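Local structure of tryptophan halogenase (2PYX) at residues S65-L70 with Y162-N167. The protein is probably a flavin-dependent tryptophan halogenase, a FAD-binding enzyme of the monooxygenase class. Residues are numbered along the deposited sequence; the frame is centred on the assembly and turned at random.
Sequences SMRSTL and YHFQNN
R67 leaves its helix with CG anti to its own carbonyl carbon, runs on extended to CD, and chi3 (-65°) then turns NE off that line; N167 holds CG anti to its backbone N, beside its carbonyl carbon, and guanidinium and amide meet between helix and loop. Arginine suits the place because its several N-H groups can serve separate acceptors on the loop. NH1 of R67 donates to the backbone O of Y162 at 2.8 Å, with the C=O pointing almost straight at the donor, though that oxygen lies about 30° out of the guanidinium plane. On the other branch NH2 of R67 makes a weak hydrogen bond to OD1 of N167, also 2.8 Å long and bent at the hydrogen (128°). An amide oxygen fits here because it can accept twice: NE adds a longer, also weak bond to it, and has a further weak one to O of Y168. F164 lays CE2 over one guanidinium face, 3.5 Å from NH2 of R67, its ring plane steeply turned against that face. The contact joins helix 65-73 to the irregular loop leading into strand 169-172, whose Y170 touches R67, L70 and Y162, within a chain carrying a Rossmann-type sheet, consistent with FAD binding. An alanine at R67 would probably leave the carbonyl of Y162 and the amide oxygen of N167 without these donors and open a gap beside the F164 ring. The flat Y162 ring has the backbone O of R67 over one face, offset toward the rim. Apolar L70 packs on this tyrosine, CB of L70 lying 3.7 Å from CZ of Y162, while the hydroxyl hydrogen-bonds to O of I75.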
ATOM      1  N   SER A  65       8.253   0.639  -2.770  1.00  9.34           N
ATOM      2  CA  SER A  65       8.574  -0.716  -3.199  1.00  9.34           C
ATOM      3  C   SER A  65       8.194  -0.975  -4.659  1.00 10.23           C
ATOM      4  O   SER A  65       8.859  -1.768  -5.350  1.00 11.02           O
ATOM      5  CB  SER A  65       7.857  -1.705  -2.293  1.00 11.30           C
ATOM      6  OG  SER A  65       6.476  -1.385  -2.201  1.00 13.87           O
HETATM    7  N   MSE A  66       7.173  -0.272  -5.156  1.00 10.18           N
HETATM    8  CA  MSE A  66       6.675  -0.526  -6.494  1.00  9.39           C
HETATM    9  C   MSE A  66       7.727  -0.178  -7.536  1.00  9.79           C
HETATM   10  O   MSE A  66       7.770  -0.792  -8.599  1.00 10.92           O
HETATM   11  CB  MSE A  66       5.401   0.247  -6.755  1.00 11.76           C
HETATM   12  CG  MSE A  66       4.704  -0.145  -8.047  1.00 12.34           C
HETATM   13 SE   MSE A  66       4.254  -2.044  -8.244  0.75 12.10          SE
HETATM   14  CE  MSE A  66       2.758  -2.080  -7.037  1.00 13.50           C
ATOM     15  N   ARG A  67       8.591   0.784  -7.229  1.00 10.90           N
ATOM     16  CA  ARG A  67       9.710   1.062  -8.152  1.00 10.92           C
ATOM     17  C   ARG A  67      10.570  -0.183  -8.366  1.00 12.36           C
ATOM     18  O   ARG A  67      10.947  -0.517  -9.516  1.00 12.15           O
ATOM     19  CB  ARG A  67      10.570   2.228  -7.646  1.00 11.25           C
ATOM     20  CG  ARG A  67       9.876   3.574  -7.540  1.00 10.62           C
ATOM     21  CD  ARG A  67      10.816   4.705  -7.065  1.00 11.31           C
ATOM     22  NE  ARG A  67      11.266   4.455  -5.708  1.00 11.84           N
ATOM     23  CZ  ARG A  67      12.398   3.845  -5.371  1.00 14.72           C
ATOM     24  NH1 ARG A  67      13.268   3.490  -6.294  1.00 13.44           N
ATOM     25  NH2 ARG A  67      12.665   3.618  -4.095  1.00 16.30           N
ATOM     26  N   SER A  68      10.835  -0.888  -7.264  1.00 10.01           N
ATOM     27  CA  SER A  68      11.629  -2.114  -7.313  0.50 10.04           C
ATOM     28  C   SER A  68      10.887  -3.247  -8.005  1.00 11.52           C
ATOM     29  O   SER A  68      11.458  -3.937  -8.817  1.00 11.83           O
ATOM     30  CB  SER A  68      12.087  -2.537  -5.923  0.50 11.48           C
ATOM     31  OG  SER A  68      12.765  -3.772  -5.992  0.50 10.62           O
ATOM     32  N   THR A  69       9.606  -3.415  -7.673  1.00 10.02           N
ATOM     33  CA  THR A  69       8.802  -4.439  -8.338  1.00 10.57           C
ATOM     34  C   THR A  69       8.791  -4.246  -9.849  1.00 10.23           C
ATOM     35  O   THR A  69       8.991  -5.197 -10.614  1.00 11.85           O
ATOM     36  CB  THR A  69       7.394  -4.398  -7.754  1.00 13.54           C
ATOM     37  OG1 THR A  69       7.464  -4.771  -6.398  1.00 11.89           O
ATOM     38  CG2 THR A  69       6.456  -5.333  -8.440  1.00 11.81           C
ATOM     39  N   LEU A  70       8.532  -3.019 -10.285  1.00 10.43           N
ATOM     40  CA  LEU A  70       8.493  -2.731 -11.733  1.00 10.70           C
ATOM     41  C   LEU A  70       9.851  -3.020 -12.385  1.00 11.42           C
ATOM     42  O   LEU A  70       9.959  -3.634 -13.442  1.00 12.83           O
ATOM     43  CB  LEU A  70       8.114  -1.265 -11.953  1.00 11.10           C
ATOM     44  CG  LEU A  70       6.651  -0.910 -11.690  1.00 11.68           C
ATOM     45  CD1 LEU A  70       6.497   0.608 -11.687  1.00 10.64           C
ATOM     46  CD2 LEU A  70       5.700  -1.566 -12.680  1.00 13.98           C
ATOM     47  N   TYR A 162      13.352   5.229 -12.215  1.00 12.89           N
ATOM     48  CA  TYR A 162      13.228   4.598 -10.889  1.00 12.77           C
ATOM     49  C   TYR A 162      14.169   5.206  -9.826  1.00 13.83           C
ATOM     50  O   TYR A 162      14.114   4.842  -8.654  1.00 14.67           O
ATOM     51  CB  TYR A 162      13.334   3.077 -10.967  1.00 13.11           C
ATOM     52  CG  TYR A 162      12.293   2.454 -11.854  1.00 13.32           C
ATOM     53  CD1 TYR A 162      10.941   2.624 -11.607  1.00 12.14           C
ATOM     54  CD2 TYR A 162      12.656   1.677 -12.970  1.00 12.79           C
ATOM     55  CE1 TYR A 162       9.986   2.025 -12.402  1.00 15.12           C
ATOM     56  CE2 TYR A 162      11.710   1.105 -13.787  1.00 12.70           C
ATOM     57  CZ  TYR A 162      10.363   1.296 -13.511  1.00 13.27           C
ATOM     58  OH  TYR A 162       9.388   0.747 -14.292  1.00 13.32           O
ATOM     59  N   HIS A 163      15.047   6.113 -10.234  1.00 14.76           N
ATOM     60  CA  HIS A 163      15.847   6.882  -9.293  1.00 13.97           C
ATOM     61  C   HIS A 163      15.113   8.113  -8.836  1.00 14.58           C
ATOM     62  O   HIS A 163      14.088   8.487  -9.414  1.00 15.44           O
ATOM     63  CB  HIS A 163      17.217   7.237  -9.890  1.00 17.59           C
ATOM     64  CG  HIS A 163      18.119   6.058 -10.007  1.00 23.21           C
ATOM     65  ND1 HIS A 163      19.233   5.906  -9.212  1.00 27.46           N
ATOM     66  CD2 HIS A 163      18.038   4.942 -10.768  1.00 25.43           C
ATOM     67  CE1 HIS A 163      19.820   4.759  -9.507  1.00 30.55           C
ATOM     68  NE2 HIS A 163      19.113   4.151 -10.442  1.00 31.11           N
ATOM     69  N   PHE A 164      15.639   8.756  -7.810  1.00 16.20           N
ATOM     70  CA  PHE A 164      14.907   9.812  -7.167  1.00 16.29           C
ATOM     71  C   PHE A 164      15.783  10.803  -6.455  1.00 15.07           C
ATOM     72  O   PHE A 164      16.914  10.479  -6.090  1.00 16.81           O
ATOM     73  CB  PHE A 164      13.855   9.216  -6.195  1.00 15.79           C
ATOM     74  CG  PHE A 164      14.418   8.359  -5.104  1.00 14.60           C
ATOM     75  CD1 PHE A 164      14.929   8.932  -3.945  1.00 15.70           C
ATOM     76  CD2 PHE A 164      14.443   6.977  -5.218  1.00 17.57           C
ATOM     77  CE1 PHE A 164      15.446   8.145  -2.920  1.00 17.91           C
ATOM     78  CE2 PHE A 164      14.969   6.191  -4.188  1.00 17.54           C
ATOM     79  CZ  PHE A 164      15.453   6.775  -3.043  1.00 19.55           C
ATOM     80  N   GLN A 165      15.223  11.999  -6.267  1.00 17.09           N
ATOM     81  CA  GLN A 165      15.748  12.975  -5.335  1.00 16.55           C
ATOM     82  C   GLN A 165      15.122  12.805  -3.960  1.00 17.73           C
ATOM     83  O   GLN A 165      15.803  12.887  -2.950  1.00 19.41           O
ATOM     84  CB  GLN A 165      15.604  14.366  -5.926  1.00 18.75           C
ATOM     85  CG  GLN A 165      16.611  14.522  -7.083  1.00 22.84           C
ATOM     86  CD  GLN A 165      16.337  15.705  -7.963  1.00 33.06           C
ATOM     87  OE1 GLN A 165      16.906  16.780  -7.775  1.00 40.23           O
ATOM     88  NE2 GLN A 165      15.464  15.528  -8.927  1.00 22.38           N
ATOM     89  N   ASN A 166      13.831  12.500  -3.929  1.00 13.67           N
ATOM     90  CA  ASN A 166      13.155  12.076  -2.699  1.00 12.87           C
ATOM     91  C   ASN A 166      12.338  10.815  -3.018  1.00 13.47           C
ATOM     92  O   ASN A 166      11.805  10.700  -4.113  1.00 12.65           O
ATOM     93  CB  ASN A 166      12.218  13.146  -2.152  1.00 13.60           C
ATOM     94  CG  ASN A 166      12.929  14.180  -1.316  1.00 17.32           C
ATOM     95  OD1 ASN A 166      13.745  13.853  -0.466  1.00 17.76           O
ATOM     96  ND2 ASN A 166      12.563  15.436  -1.507  1.00 14.59           N
ATOM     97  N   ASN A 167      12.261   9.875  -2.085  1.00 12.84           N
ATOM     98  CA  ASN A 167      11.631   8.570  -2.371  1.00 12.80           C
ATOM     99  C   ASN A 167      10.168   8.737  -2.734  1.00 11.04           C
ATOM    100  O   ASN A 167       9.465   9.604  -2.192  1.00 12.29           O
ATOM    101  CB  ASN A 167      11.762   7.609  -1.179  1.00 12.78           C
ATOM    102  CG  ASN A 167      11.731   6.126  -1.576  1.00 10.94           C
ATOM    103  OD1 ASN A 167      11.610   5.794  -2.749  1.00 14.26           O
ATOM    104  ND2 ASN A 167      11.891   5.244  -0.596  1.00 16.38           N
TER